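Local coordinates for protein methylmalonyl-CoA carboxyltransferase 5S subunit (Propionibacterium freudenreichii subsp. shermanii, PDB 1RQB) that transfers a carboxyl group from the biotin of the 1.3S subunit to pyruvate, forming oxaloacetate, with one cobalt ion per 5S subunit, at residues G60-E65 with G157-G162; Y111-D116 with P143-H148; K435-A438 with G442-G445. One frame throughout, in Å; residues are numbered along the deposited sequence.

Contact 1: residues G60-E65 with G157-G162; sequences GYWSVE and GKHAQG
Inside the TIM barrel, Trp62, where the chain enters the strand that runs to residue 68, reaches across the interior to His159 and Gln161 on strand 159-163. The two strands are not neighbours: strands 99-103 and 133-136 lie between them in the parallel sheet, so side chains alone span the gap. The indole comes in edge first. Its CH2 corner lies over one face of the His159 imidazole, offset toward the rim, 4.1 Å from His159 CE1. The six-membered ring and the imidazole form a T-shaped pair, planes at 76°. Both side chains extend with CG anti to the backbone N (Trp62 chi1 -178°), which carries the two rings toward each other. Gln161 brings NE2 obliquely to the indole, 4.4 Å from Trp62 CH2. The polar ends have partners of their own: Ser191 OG bonds to both His159 NE2 and Gln161 NE2, while Gln161 OE1 receives Arg135 NE. Arg98 makes a cation-pi contact with the indole. These bonds probably limit the rotation of imidazole and amide, so the indole meets groups already held, through dispersion plus a weak, probably favourable electrostatic term between its C-H edge and the imidazole face.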
loop_
_atom_site.group_PDB
_atom_site.type_symbol
_atom_site.label_atom_id
_atom_site.label_comp_id
_atom_site.label_asym_id
_atom_site.label_seq_id
_atom_site.Cartn_x
_atom_site.Cartn_y
_atom_site.Cartn_z
ATOM N N GLY A 60 -0.519 18.039 -15.140
ATOM C CA GLY A 60 -0.040 17.304 -16.308
ATOM C C GLY A 60 -0.693 15.949 -16.568
ATOM O O GLY A 60 -0.166 15.127 -17.316
ATOM N N TYR A 61 -1.856 15.714 -15.975
ATOM C CA TYR A 61 -2.556 14.431 -16.142
ATOM C C TYR A 61 -3.115 14.287 -17.560
ATOM O O TYR A 61 -3.471 15.274 -18.202
ATOM C CB TYR A 61 -3.729 14.353 -15.171
ATOM C CG TYR A 61 -3.352 14.343 -13.720
ATOM C CD1 TYR A 61 -3.720 15.395 -12.878
ATOM C CD2 TYR A 61 -2.688 13.251 -13.163
ATOM C CE1 TYR A 61 -3.443 15.354 -11.503
ATOM C CE2 TYR A 61 -2.408 13.195 -11.792
ATOM C CZ TYR A 61 -2.794 14.248 -10.972
ATOM O OH TYR A 61 -2.575 14.166 -9.619
ATOM N N TRP A 62 -3.222 13.047 -18.031
ATOM C CA TRP A 62 -3.807 12.786 -19.355
ATOM C C TRP A 62 -5.300 13.123 -19.282
ATOM O O TRP A 62 -5.873 13.722 -20.191
ATOM C CB TRP A 62 -3.628 11.316 -19.748
ATOM C CG TRP A 62 -4.188 11.036 -21.120
ATOM C CD1 TRP A 62 -3.640 11.397 -22.321
ATOM C CD2 TRP A 62 -5.464 10.463 -21.415
ATOM N NE1 TRP A 62 -4.510 11.095 -23.349
ATOM C CE2 TRP A 62 -5.635 10.519 -22.821
ATOM C CE3 TRP A 62 -6.485 9.914 -20.629
ATOM C CZ2 TRP A 62 -6.793 10.044 -23.460
ATOM C CZ3 TRP A 62 -7.640 9.438 -21.263
ATOM C CH2 TRP A 62 -7.780 9.508 -22.666
ATOM N N SER A 63 -5.930 12.723 -18.179
ATOM C CA SER A 63 -7.347 13.029 -17.935
ATOM C C SER A 63 -7.586 13.061 -16.425
ATOM O O SER A 63 -6.767 12.583 -15.642
ATOM C CB SER A 63 -8.285 11.987 -18.581
ATOM O OG SER A 63 -8.240 10.738 -17.905
ATOM N N VAL A 64 -8.707 13.655 -16.048
ATOM C CA VAL A 64 -9.129 13.781 -14.646
ATOM C C VAL A 64 -10.516 13.148 -14.509
ATOM O O VAL A 64 -11.497 13.665 -15.041
ATOM C CB VAL A 64 -9.203 15.271 -14.248
ATOM C CG1 VAL A 64 -9.677 15.408 -12.802
ATOM C CG2 VAL A 64 -7.806 15.920 -14.428
ATOM N N GLU A 65 -10.609 12.014 -13.819
ATOM C CA GLU A 65 -11.930 11.386 -13.680
ATOM C C GLU A 65 -12.690 12.196 -12.627
ATOM O O GLU A 65 -12.214 12.351 -11.505
ATOM C CB GLU A 65 -11.783 9.917 -13.257
ATOM C CG GLU A 65 -13.092 9.136 -13.394
ATOM C CD GLU A 65 -13.062 7.798 -12.682
ATOM O OE1 GLU A 65 -13.272 6.763 -13.349
ATOM O OE2 GLU A 65 -12.837 7.790 -11.454
ATOM N N GLY A 157 -18.695 13.957 -30.846
ATOM C CA GLY A 157 -17.317 14.303 -31.146
ATOM C C GLY A 157 -16.362 14.135 -29.967
ATOM O O GLY A 157 -15.279 14.717 -29.948
ATOM N N LYS A 158 -16.749 13.325 -28.990
ATOM C CA LYS A 158 -15.906 13.124 -27.803
ATOM C C LYS A 158 -15.133 11.808 -27.909
ATOM O O LYS A 158 -15.261 11.072 -28.886
ATOM C CB LYS A 158 -16.771 13.167 -26.539
ATOM C CG LYS A 158 -17.534 14.488 -26.411
ATOM C CD LYS A 158 -16.592 15.690 -26.468
ATOM C CE LYS A 158 -17.368 17.006 -26.366
ATOM N NZ LYS A 158 -16.482 18.210 -26.494
ATOM N N HIS A 159 -14.327 11.526 -26.887
ATOM C CA HIS A 159 -13.467 10.332 -26.863
ATOM C C HIS A 159 -14.221 9.157 -26.238
ATOM O O HIS A 159 -14.612 9.215 -25.073
ATOM C CB HIS A 159 -12.209 10.636 -26.038
ATOM C CG HIS A 159 -11.209 9.521 -26.009
ATOM N ND1 HIS A 159 -9.957 9.633 -26.572
ATOM C CD2 HIS A 159 -11.274 8.275 -25.477
ATOM C CE1 HIS A 159 -9.291 8.505 -26.388
ATOM N NE2 HIS A 159 -10.068 7.666 -25.725
ATOM N N ALA A 160 -14.403 8.084 -27.005
ATOM C CA ALA A 160 -15.123 6.908 -26.495
ATOM C C ALA A 160 -14.109 5.847 -26.064
ATOM O O ALA A 160 -13.336 5.334 -26.870
ATOM C CB ALA A 160 -16.041 6.338 -27.569
ATOM N N GLN A 161 -14.123 5.525 -24.782
ATOM C CA GLN A 161 -13.199 4.511 -24.260
ATOM C C GLN A 161 -14.001 3.257 -23.906
ATOM O O GLN A 161 -14.752 3.242 -22.931
ATOM C CB GLN A 161 -12.470 5.073 -23.035
ATOM C CG GLN A 161 -11.418 4.155 -22.474
ATOM C CD GLN A 161 -10.497 4.875 -21.497
ATOM O OE1 GLN A 161 -10.709 4.848 -20.287
ATOM N NE2 GLN A 161 -9.482 5.536 -22.026
ATOM N N GLY A 162 -13.850 2.218 -24.730
ATOM C CA GLY A 162 -14.563 0.964 -24.513
ATOM C C GLY A 162 -13.879 0.238 -23.375
ATOM O O GLY A 162 -12.650 0.188 -23.330
#

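Contact 2: residues Y111-D116 with P143-H148; sequences YRHYND and PRNMAH
His113 and Asp116, in the loop before helix 116-128 and at its first residue, meet Asn145 and His148 in the first turns of helix 144-155; these are neighbouring outer helices of the TIM barrel. Earlier in the loop, Arg112 NE donates to Tyr111 OH at 3.0 Å, in the guanidinium plane, and Arg112 NH2 forms a salt bridge with Glu429 beyond it. His113 makes the first crossing. Its CE1 edge points at the Asn145 amide, 3.4 Å from Asn145 OD1, with ring and amide planes nearly perpendicular at 85°. A water in the plane of the imidazole joins the pair, 2.7 Å from His113 ND1 and donating to Asn145 OD1 at 3.1 Å; Asn145 ND2 is meanwhile bonded to Asp138. Tyr114 lays CE2 over the centre of the Arg112 guanidinium face. Asn115 is the N-cap of helix 116-128, its OD1 accepting from Glu117 N. Asp116 closes the contact by stacking its carboxylate on the His148 ring, the planes only 17° apart. His148 CG is anti to the backbone N (chi1 -164°), which puts the imidazole face against the Asp116 carboxylate, and NE2 bonds to Asp120. Asp116 OD1 pairs with Arg421, which probably offsets part of the carboxylate charge. Asp116 CB also makes a CH-pi contact over the same face, 3.7 Å from the His148 ring centroid.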
loop_
_atom_site.group_PDB
_atom_site.type_symbol
_atom_site.label_atom_id
_atom_site.label_comp_id
_atom_site.label_asym_id
_atom_site.label_seq_id
_atom_site.Cartn_x
_atom_site.Cartn_y
_atom_site.Cartn_z
ATOM N N TYR A 111 -30.575 2.484 -12.759
ATOM C CA TYR A 111 -30.868 1.162 -12.186
ATOM C C TYR A 111 -31.374 0.154 -13.220
ATOM O O TYR A 111 -31.632 -0.993 -12.860
ATOM C CB TYR A 111 -31.929 1.349 -11.095
ATOM C CG TYR A 111 -33.279 1.772 -11.655
ATOM C CD1 TYR A 111 -34.300 0.839 -11.853
ATOM C CD2 TYR A 111 -33.514 3.091 -12.047
ATOM C CE1 TYR A 111 -35.514 1.205 -12.430
ATOM C CE2 TYR A 111 -34.727 3.470 -12.629
ATOM C CZ TYR A 111 -35.721 2.523 -12.820
ATOM O OH TYR A 111 -36.910 2.890 -13.419
ATOM N N ARG A 112 -31.535 0.541 -14.485
ATOM C CA ARG A 112 -32.030 -0.418 -15.484
ATOM C C ARG A 112 -31.573 -0.007 -16.884
ATOM O O ARG A 112 -30.971 1.048 -17.081
ATOM C CB ARG A 112 -33.563 -0.443 -15.507
ATOM C CG ARG A 112 -34.182 0.912 -15.898
ATOM C CD ARG A 112 -35.697 0.854 -15.998
ATOM N NE ARG A 112 -36.300 2.170 -16.217
ATOM C CZ ARG A 112 -36.497 2.743 -17.401
ATOM N NH1 ARG A 112 -36.140 2.124 -18.518
ATOM N NH2 ARG A 112 -37.076 3.939 -17.464
ATOM N N HIS A 113 -31.861 -0.861 -17.856
ATOM C CA HIS A 113 -31.540 -0.516 -19.246
ATOM C C HIS A 113 -32.561 0.529 -19.698
ATOM O O HIS A 113 -33.736 0.441 -19.344
ATOM C CB HIS A 113 -31.648 -1.747 -20.153
ATOM C CG HIS A 113 -30.538 -2.729 -19.971
ATOM N ND1 HIS A 113 -29.895 -3.328 -21.034
ATOM C CD2 HIS A 113 -29.939 -3.207 -18.854
ATOM C CE1 HIS A 113 -28.945 -4.127 -20.579
ATOM N NE2 HIS A 113 -28.951 -4.071 -19.260
ATOM N N TYR A 114 -32.107 1.526 -20.447
ATOM C CA TYR A 114 -33.023 2.560 -20.951
ATOM C C TYR A 114 -33.132 2.449 -22.473
ATOM O O TYR A 114 -32.269 1.875 -23.136
ATOM C CB TYR A 114 -32.514 3.964 -20.608
ATOM C CG TYR A 114 -32.517 4.246 -19.134
ATOM C CD1 TYR A 114 -31.436 3.879 -18.334
ATOM C CD2 TYR A 114 -33.635 4.804 -18.524
ATOM C CE1 TYR A 114 -31.475 4.058 -16.959
ATOM C CE2 TYR A 114 -33.690 4.979 -17.151
ATOM C CZ TYR A 114 -32.608 4.603 -16.374
ATOM O OH TYR A 114 -32.669 4.739 -15.014
ATOM N N ASN A 115 -34.218 3.004 -23.003
ATOM C CA ASN A 115 -34.416 3.048 -24.458
ATOM C C ASN A 115 -33.280 3.892 -25.040
ATOM O O ASN A 115 -32.766 4.799 -24.385
ATOM C CB ASN A 115 -35.791 3.661 -24.781
ATOM C CG ASN A 115 -35.939 4.041 -26.244
ATOM O OD1 ASN A 115 -35.511 5.118 -26.654
ATOM N ND2 ASN A 115 -36.542 3.157 -27.043
ATOM N N ASP A 116 -32.894 3.582 -26.270
ATOM C CA ASP A 116 -31.786 4.259 -26.959
ATOM C C ASP A 116 -31.894 5.786 -26.917
ATOM O O ASP A 116 -30.872 6.466 -26.843
ATOM C CB ASP A 116 -31.694 3.792 -28.421
ATOM C CG ASP A 116 -31.079 2.392 -28.561
ATOM O OD1 ASP A 116 -30.424 1.916 -27.600
ATOM O OD2 ASP A 116 -31.234 1.769 -29.642
ATOM N N PRO A 143 -20.642 -6.432 -25.183
ATOM C CA PRO A 143 -20.432 -5.260 -26.038
ATOM C C PRO A 143 -21.709 -4.618 -26.583
ATOM O O PRO A 143 -21.747 -3.414 -26.836
ATOM C CB PRO A 143 -19.544 -5.800 -27.166
ATOM C CG PRO A 143 -18.888 -6.999 -26.561
ATOM C CD PRO A 143 -19.997 -7.619 -25.766
ATOM N N ARG A 144 -22.751 -5.421 -26.761
ATOM C CA ARG A 144 -24.018 -4.902 -27.302
ATOM C C ARG A 144 -24.619 -3.856 -26.361
ATOM O O ARG A 144 -25.280 -2.923 -26.814
ATOM C CB ARG A 144 -25.003 -6.047 -27.508
ATOM C CG ARG A 144 -24.455 -7.121 -28.426
ATOM C CD ARG A 144 -25.446 -8.255 -28.570
ATOM N NE ARG A 144 -25.787 -8.820 -27.269
ATOM C CZ ARG A 144 -26.712 -9.757 -27.086
ATOM N NH1 ARG A 144 -27.390 -10.237 -28.123
ATOM N NH2 ARG A 144 -26.964 -10.208 -25.864
ATOM N N ASN A 145 -24.399 -4.009 -25.056
ATOM C CA ASN A 145 -24.929 -3.049 -24.076
ATOM C C ASN A 145 -24.105 -1.759 -24.077
ATOM O O ASN A 145 -24.516 -0.755 -23.496
ATOM C CB ASN A 145 -24.912 -3.633 -22.661
ATOM C CG ASN A 145 -25.928 -4.732 -22.474
ATOM O OD1 ASN A 145 -26.930 -4.786 -23.185
ATOM N ND2 ASN A 145 -25.691 -5.602 -21.503
HETATM N N MSE A 146 -22.955 -1.774 -24.738
HETATM C CA MSE A 146 -22.097 -0.582 -24.762
HETATM C C MSE A 146 -22.195 0.157 -26.099
HETATM O O MSE A 146 -21.928 1.356 -26.172
HETATM C CB MSE A 146 -20.627 -0.989 -24.549
HETATM C CG MSE A 146 -20.338 -1.703 -23.229
HETATM SE SE MSE A 146 -18.427 -2.068 -23.019
HETATM C CE MSE A 146 -18.436 -4.016 -23.080
ATOM N N ALA A 147 -22.584 -0.573 -27.138
ATOM C CA ALA A 147 -22.625 -0.092 -28.527
ATOM C C ALA A 147 -23.360 1.236 -28.721
ATOM O O ALA A 147 -22.836 2.134 -29.379
ATOM C CB ALA A 147 -23.240 -1.169 -29.428
ATOM N N HIS A 148 -24.564 1.392 -28.185
ATOM C CA HIS A 148 -25.289 2.639 -28.467
ATOM C C HIS A 148 -24.680 3.851 -27.758
ATOM O O HIS A 148 -24.620 4.938 -28.331
ATOM C CB HIS A 148 -26.761 2.533 -28.099
ATOM C CG HIS A 148 -27.592 3.619 -28.710
ATOM N ND1 HIS A 148 -27.807 3.711 -30.070
ATOM C CD2 HIS A 148 -28.198 4.698 -28.160
ATOM C CE1 HIS A 148 -28.510 4.801 -30.329
ATOM N NE2 HIS A 148 -28.759 5.417 -29.187
HETATM O O HOH W 1 -29.588 -3.251 -23.742
#

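Contact 3: residues K435-A438 with G442-G445; sequences KEAA and GFNG
Phe443 folds back from the link between two successive helices of the conserved carboxylase domain, 430-437 and 447-455, and lays one ring face over the end of the first; Gly442, at positive phi, lies where the chain turns. The ring meets backbone as much as side chain. Ala437 O lies 3.4 Å from Phe443 CG, and the Ala437-Ala438 peptide spreads above the face, with Ala438 N over the ring centre. Ala438 CA makes a CH-pi contact, 3.9 Å from the Phe443 ring centroid and 27° off the normal. The two alanine methyls reach different ring atoms: Ala437 CB is 3.8 Å from Phe443 CE2, and Ala438 CB is 4.0 Å from Phe443 CE1. On the opposite face Gly445 N sits 3.2 Å above the Phe443 ring plane, toward the rim, so backbone lies on both sides of the phenyl group. Phe443 CG is anti to its own nitrogen (chi1 176°), directing the ring back at the helix. Farther out, Phe443 also packs on Asp449 and Val450 of helix 447-455, and Ala437 touches Tyr453 of that helix. Polar bonds surround the turn: Gly442 O accepts from Arg467 NH2, and Glu436 OE1 bonds to Tyr453 OH across the two helices. Next to the phenylalanine, Asn444 N donates to Asp449 OD2.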
loop_
_atom_site.group_PDB
_atom_site.type_symbol
_atom_site.label_atom_id
_atom_site.label_comp_id
_atom_site.label_asym_id
_atom_site.label_seq_id
_atom_site.Cartn_x
_atom_site.Cartn_y
_atom_site.Cartn_z
ATOM N N LYS A 435 -43.049 14.285 -18.938
ATOM C CA LYS A 435 -44.344 14.719 -18.394
ATOM C C LYS A 435 -44.401 14.467 -16.887
ATOM O O LYS A 435 -44.816 15.338 -16.123
ATOM C CB LYS A 435 -45.495 13.983 -19.080
ATOM C CG LYS A 435 -45.335 13.899 -20.584
ATOM C CD LYS A 435 -44.978 15.235 -21.220
ATOM C CE LYS A 435 -44.675 15.044 -22.702
ATOM N NZ LYS A 435 -43.720 16.063 -23.231
ATOM N N GLU A 436 -43.990 13.276 -16.465
ATOM C CA GLU A 436 -44.001 12.922 -15.038
ATOM C C GLU A 436 -43.051 13.824 -14.248
ATOM O O GLU A 436 -43.365 14.247 -13.137
ATOM C CB GLU A 436 -43.605 11.457 -14.842
ATOM C CG GLU A 436 -44.612 10.462 -15.409
ATOM C CD GLU A 436 -44.162 9.023 -15.255
ATOM O OE1 GLU A 436 -43.497 8.714 -14.243
ATOM O OE2 GLU A 436 -44.484 8.196 -16.135
ATOM N N ALA A 437 -41.890 14.122 -14.815
ATOM C CA ALA A 437 -40.915 14.968 -14.109
ATOM C C ALA A 437 -41.482 16.377 -13.923
ATOM O O ALA A 437 -41.309 16.992 -12.872
ATOM C CB ALA A 437 -39.620 15.038 -14.888
ATOM N N ALA A 438 -42.171 16.868 -14.949
ATOM C CA ALA A 438 -42.734 18.226 -14.943
ATOM C C ALA A 438 -43.807 18.405 -13.867
ATOM O O ALA A 438 -44.251 19.527 -13.628
ATOM C CB ALA A 438 -43.311 18.552 -16.313
ATOM N N GLY A 442 -40.245 21.862 -7.766
ATOM C CA GLY A 442 -38.810 22.064 -7.849
ATOM C C GLY A 442 -38.211 21.799 -9.224
ATOM O O GLY A 442 -37.121 22.280 -9.528
ATOM N N PHE A 443 -38.912 21.025 -10.051
ATOM C CA PHE A 443 -38.453 20.711 -11.412
ATOM C C PHE A 443 -38.102 22.015 -12.134
ATOM O O PHE A 443 -38.904 22.945 -12.166
ATOM C CB PHE A 443 -39.563 19.947 -12.149
ATOM C CG PHE A 443 -39.259 19.659 -13.587
ATOM C CD1 PHE A 443 -39.924 20.344 -14.597
ATOM C CD2 PHE A 443 -38.313 18.701 -13.935
ATOM C CE1 PHE A 443 -39.654 20.083 -15.938
ATOM C CE2 PHE A 443 -38.031 18.429 -15.274
ATOM C CZ PHE A 443 -38.704 19.122 -16.280
ATOM N N ASN A 444 -36.909 22.085 -12.735
ATOM C CA ASN A 444 -36.486 23.335 -13.383
ATOM C C ASN A 444 -36.689 23.317 -14.900
ATOM O O ASN A 444 -36.182 24.193 -15.599
ATOM C CB ASN A 444 -35.023 23.675 -13.036
ATOM C CG ASN A 444 -34.023 22.668 -13.584
ATOM O OD1 ASN A 444 -34.317 21.914 -14.510
ATOM N ND2 ASN A 444 -32.812 22.672 -13.018
ATOM N N GLY A 445 -37.420 22.333 -15.415
ATOM C CA GLY A 445 -37.688 22.272 -16.849
ATOM C C GLY A 445 -36.598 21.848 -17.825
ATOM O O GLY A 445 -36.869 21.701 -19.016
#

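How the contacts relate
Contacts 1 and 2 belong to the same TIM barrel and stand 21 Å apart between centres, with nearest atoms about 5 Å apart. Contact 2 is nested within the loop closed by contact 1, and helix 144-155, which carries most of 143-148, is followed in the chain by strand 159-163. Contact 1 lies between strands inside the barrel, contact 2 among the helices outside. Contact 1 comes nearest the active site through Gln161, whose side chain is about 7 Å from that of the cobalt ligand His226 and about 11 Å from the cobalt ion. Contact 3 lies in the later carboxylase domain, its nearest atoms about 9 Å from contact 2 and its centre 32 Å from that of contact 1.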